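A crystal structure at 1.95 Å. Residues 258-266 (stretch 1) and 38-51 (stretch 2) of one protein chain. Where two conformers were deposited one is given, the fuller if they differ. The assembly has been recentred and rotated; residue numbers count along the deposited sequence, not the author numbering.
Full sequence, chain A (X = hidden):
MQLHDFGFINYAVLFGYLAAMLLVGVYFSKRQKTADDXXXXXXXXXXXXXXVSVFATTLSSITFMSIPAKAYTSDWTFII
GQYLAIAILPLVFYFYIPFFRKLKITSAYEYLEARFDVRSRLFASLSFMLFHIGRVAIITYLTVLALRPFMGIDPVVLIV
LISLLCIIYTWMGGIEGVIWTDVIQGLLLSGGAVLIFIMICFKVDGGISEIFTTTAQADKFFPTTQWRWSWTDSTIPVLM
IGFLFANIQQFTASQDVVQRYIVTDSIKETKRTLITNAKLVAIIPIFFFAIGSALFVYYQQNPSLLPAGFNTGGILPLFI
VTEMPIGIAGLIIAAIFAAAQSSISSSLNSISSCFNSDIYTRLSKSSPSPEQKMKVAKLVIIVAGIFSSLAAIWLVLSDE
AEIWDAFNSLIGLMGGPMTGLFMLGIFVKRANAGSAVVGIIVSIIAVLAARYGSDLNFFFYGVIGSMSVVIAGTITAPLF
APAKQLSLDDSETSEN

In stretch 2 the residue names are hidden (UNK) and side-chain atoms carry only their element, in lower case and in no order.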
# COMPACT_ATOMS: atom_id res chain seq x y z
N VAL A 258 -10.21 -1.59 -0.96
CA VAL A 258 -11.59 -2.01 -1.07
C VAL A 258 -12.52 -0.82 -0.99
O VAL A 258 -13.54 -0.76 -1.66
CB VAL A 258 -11.99 -3.07 0.03
CG1 VAL A 258 -13.46 -3.34 -0.06
CG2 VAL A 258 -11.27 -4.37 -0.19
N GLN A 259 -12.19 0.14 -0.16
CA GLN A 259 -12.93 1.42 -0.13
C GLN A 259 -13.11 2.10 -1.49
O GLN A 259 -14.15 2.73 -1.75
CB GLN A 259 -12.22 2.38 0.82
CG GLN A 259 -13.15 3.23 1.65
CD GLN A 259 -12.37 4.22 2.48
OE1 GLN A 259 -11.25 3.90 2.90
NE2 GLN A 259 -12.93 5.44 2.71
N ARG A 260 -12.12 2.00 -2.37
CA ARG A 260 -12.25 2.59 -3.72
C ARG A 260 -13.26 1.88 -4.60
O ARG A 260 -13.68 2.44 -5.60
CB ARG A 260 -10.92 2.65 -4.45
CG ARG A 260 -10.09 3.87 -4.15
CD ARG A 260 -9.29 3.73 -2.88
NE ARG A 260 -8.63 5.00 -2.54
CZ ARG A 260 -8.42 5.43 -1.30
NH1 ARG A 260 -8.78 4.70 -0.26
NH2 ARG A 260 -7.88 6.61 -1.10
N TYR A 261 -13.66 0.65 -4.26
CA TYR A 261 -14.65 -0.07 -5.05
C TYR A 261 -16.07 0.45 -4.86
O TYR A 261 -16.94 0.15 -5.69
CB TYR A 261 -14.62 -1.58 -4.71
CG TYR A 261 -13.24 -2.28 -4.90
CD1 TYR A 261 -12.23 -1.78 -5.74
CD2 TYR A 261 -12.98 -3.47 -4.22
CE1 TYR A 261 -11.01 -2.46 -5.90
CE2 TYR A 261 -11.79 -4.17 -4.40
CZ TYR A 261 -10.79 -3.67 -5.20
OH TYR A 261 -9.62 -4.45 -5.28
N ILE A 262 -16.33 1.18 -3.78
CA ILE A 262 -17.68 1.63 -3.42
C ILE A 262 -17.88 3.16 -3.59
O ILE A 262 -18.97 3.68 -3.35
CB ILE A 262 -18.06 1.13 -2.00
CG1 ILE A 262 -17.07 1.55 -0.91
CG2 ILE A 262 -17.99 -0.40 -1.97
CD1 ILE A 262 -17.41 2.85 -0.25
N VAL A 263 -16.84 3.89 -3.99
CA VAL A 263 -16.99 5.34 -4.20
C VAL A 263 -17.56 5.72 -5.56
O VAL A 263 -17.96 6.90 -5.76
CB VAL A 263 -15.65 6.10 -4.00
CG1 VAL A 263 -15.17 5.97 -2.59
CG2 VAL A 263 -14.59 5.68 -4.97
N THR A 264 -17.54 4.78 -6.50
CA THR A 264 -18.11 4.93 -7.83
C THR A 264 -19.62 4.66 -7.83
O THR A 264 -20.12 3.83 -7.07
CB THR A 264 -17.47 3.93 -8.77
OG1 THR A 264 -17.31 2.66 -8.08
CG2 THR A 264 -16.14 4.42 -9.15
N ASP A 265 -20.32 5.26 -8.78
CA ASP A 265 -21.77 5.27 -8.72
C ASP A 265 -22.41 4.07 -9.43
O ASP A 265 -23.56 3.79 -9.22
CB ASP A 265 -22.32 6.57 -9.27
CG ASP A 265 -23.62 6.92 -8.67
OD1 ASP A 265 -23.66 7.14 -7.46
OD2 ASP A 265 -24.62 6.96 -9.41
N SER A 266 -21.66 3.38 -10.26
CA SER A 266 -22.20 2.24 -10.96
C SER A 266 -21.14 1.20 -11.10
O SER A 266 -19.95 1.44 -10.79
CB SER A 266 -22.64 2.70 -12.35
OG SER A 266 -21.50 3.13 -13.10
N UNK A 38 -17.77 11.48 3.91
CA UNK A 38 -16.38 11.42 4.32
C UNK A 38 -15.67 10.10 3.95
O UNK A 38 -14.47 10.12 3.71
c UNK A 38 -13.00 11.88 7.58
c UNK A 38 -16.33 11.64 5.82
c UNK A 38 -12.72 13.23 7.47
c UNK A 38 -15.05 12.19 6.37
c UNK A 38 -13.61 14.08 6.85
c UNK A 38 -14.77 13.56 6.31
c UNK A 38 -14.15 11.37 7.02
o UNK A 38 -11.59 13.73 8.06
N UNK A 39 -16.41 8.99 3.94
CA UNK A 39 -15.85 7.66 3.68
C UNK A 39 -16.26 7.07 2.33
O UNK A 39 -15.52 6.25 1.79
c UNK A 39 -14.37 7.30 6.40
c UNK A 39 -16.22 6.68 4.81
c UNK A 39 -14.76 7.73 8.72
c UNK A 39 -13.90 7.63 7.63
c UNK A 39 -15.70 7.06 6.19
c UNK A 39 -16.57 7.20 7.26
c UNK A 39 -16.12 7.53 8.52
N UNK A 40 -17.44 7.45 1.81
CA UNK A 40 -17.97 6.88 0.57
C UNK A 40 -17.98 7.92 -0.55
O UNK A 40 -18.15 7.57 -1.72
c UNK A 40 -19.32 5.11 1.82
c UNK A 40 -19.35 6.25 0.78
n UNK A 40 -21.15 2.13 0.41
n UNK A 40 -22.42 3.47 -0.90
c UNK A 40 -20.69 4.42 2.15
n UNK A 40 -21.51 4.35 0.96
c UNK A 40 -21.67 3.31 0.15
N UNK A 41 -17.75 9.19 -0.24
CA UNK A 41 -17.65 10.21 -1.28
C UNK A 41 -18.98 10.53 -2.00
O UNK A 41 -18.97 11.13 -3.07
N UNK A 42 -20.11 10.17 -1.38
CA UNK A 42 -21.43 10.33 -1.96
C UNK A 42 -21.64 9.74 -3.35
O UNK A 42 -22.49 10.18 -4.08
N UNK A 43 -20.87 8.75 -3.75
CA UNK A 43 -20.94 8.27 -5.15
C UNK A 43 -20.50 9.26 -6.22
O UNK A 43 -20.82 9.04 -7.38
N UNK A 44 -19.74 10.32 -5.86
CA UNK A 44 -19.29 11.37 -6.82
C UNK A 44 -17.92 11.13 -7.53
O UNK A 44 -17.46 11.97 -8.29
n UNK A 44 -19.86 13.99 -1.44
n UNK A 44 -21.84 14.11 -2.61
c UNK A 44 -19.22 12.75 -6.15
c UNK A 44 -20.56 13.36 -5.81
n UNK A 44 -19.81 14.42 -3.70
c UNK A 44 -20.38 14.65 -5.02
c UNK A 44 -20.50 14.17 -2.59
N UNK A 45 -17.25 10.01 -7.29
CA UNK A 45 -15.94 9.79 -7.86
C UNK A 45 -16.07 9.03 -9.17
O UNK A 45 -16.69 8.00 -9.24
c UNK A 45 -13.68 8.83 -7.41
c UNK A 45 -15.07 9.08 -6.86
c UNK A 45 -15.04 9.94 -5.59
N UNK A 46 -15.50 9.55 -10.24
CA UNK A 46 -15.48 8.63 -11.40
C UNK A 46 -14.48 7.52 -11.29
O UNK A 46 -13.48 7.62 -10.52
c UNK A 46 -14.33 10.67 -11.94
c UNK A 46 -15.01 9.52 -12.58
c UNK A 46 -14.89 10.85 -10.54
N UNK A 47 -14.68 6.50 -12.14
CA UNK A 47 -13.87 5.32 -12.17
C UNK A 47 -12.41 5.58 -12.40
O UNK A 47 -11.58 5.07 -11.67
N UNK A 48 -12.09 6.35 -13.43
CA UNK A 48 -10.69 6.61 -13.72
C UNK A 48 -9.99 7.20 -12.51
O UNK A 48 -8.89 6.82 -12.22
c UNK A 48 -8.62 10.00 -13.92
c UNK A 48 -10.11 12.46 -13.93
c UNK A 48 -8.05 11.24 -13.52
c UNK A 48 -12.04 9.59 -15.06
c UNK A 48 -10.69 11.23 -14.33
c UNK A 48 -10.86 8.98 -14.76
n UNK A 48 -11.96 10.96 -14.77
c UNK A 48 -8.80 12.44 -13.51
c UNK A 48 -10.52 7.50 -14.94
c UNK A 48 -9.97 10.01 -14.32
N UNK A 49 -10.62 8.16 -11.81
CA UNK A 49 -9.99 8.79 -10.63
C UNK A 49 -9.77 7.81 -9.44
O UNK A 49 -8.67 7.78 -8.73
c UNK A 49 -10.84 9.97 -10.18
N UNK A 50 -10.79 7.02 -9.18
CA UNK A 50 -10.68 5.94 -8.15
C UNK A 50 -9.58 4.94 -8.52
O UNK A 50 -8.86 4.47 -7.66
c UNK A 50 -12.01 5.26 -7.94
N UNK A 51 -9.41 4.65 -9.80
CA UNK A 51 -8.36 3.71 -10.23
C UNK A 51 -6.94 4.21 -10.10
O UNK A 51 -6.05 3.47 -9.72
O HOH W 1 -19.04 7.25 -10.26

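Position 38 carries one carbon and then a six-carbon ring bearing one oxygen; CA-to-CB points away from stretch 1, and the phenol identifies Tyr-38. Position 39 has one carbon and an unsubstituted six-carbon ring, hence Phe-39. Its backbone O accepts a hydrogen bond from Gln-259 NE2 (2.9 Å, N-H...O angle 172°), and the same amide nitrogen lies at the ring edge, near its plane.

Position 40 shows three carbons, a nitrogen, and a carbon carrying two more nitrogens: a guanidinium, so Arg-40. Its CG lies 3.6 Å from Ile-262 CD1, and Ile-262 O sits over one face of the guanidinium. Its backbone O receives a CA-H...O contact from Val-263 CA (3.5 Å, 142° at H).

Positions 41, 42 and 43 have no side-chain atoms, and all have positive phi, which by itself favours glycine. Position 41 (phi 70°), the first to leave helical phi/psi after the helix, is Gly-41. At 42 (phi 53°) an ideal CB would come within 2.4 Å of a side-chain nitrogen of position 44; this is Gly-42. At 43 (phi 66°) an ideal CB would fall 2.5 Å from Asp-265 OD1, a clash, and the residue is Gly-43. Its bare CA approaches Val-263 O at 3.3 Å, with 143° at H.

Position 44 repeats the pattern of three carbons, a nitrogen, and a carbon carrying two more nitrogens; its CA-to-CB bond points away from stretch 1, and the guanidinium gives Arg-44. Its N bonds Gly-41 O at 3.0 Å, closing the turn. Position 45 has one carbon carrying two others, Val-45; its CB packs 3.9 Å from Val-263 CG2. At 46, three carbons close a ring onto the backbone N, giving Pro-46 at the N-cap position.

Position 47 lacks side-chain atoms: Gly-47, whose CA lies 3.9 Å from Thr-264 CG2. Position 48 has one carbon, then fused five- and six-membered rings with a single nitrogen, an indole, on a CA-to-CB bond that points away from stretch 1: Trp-48. Positions 49 and 50 each have one carbon, Ala-49 and Ala-50; the former is out of reach, whereas Ala-50 CB meets Val-263 CG2 at 4.0 Å. Position 51 has none and is Gly-51.

The contact buries 578 Å² with one direct hydrogen bond, from Gln-259. Val-263 is central: its side chain packs on Val-45 and Ala-50, while its backbone meets Arg-40 and Gly-43 through CA-H...O contacts. A water extends the polar link, donating to Val-45 O (2.7 Å) and accepting from Asp-265 N (2.8 Å).

Stretch 2 38-51: YFRGGGRVPGWAAG
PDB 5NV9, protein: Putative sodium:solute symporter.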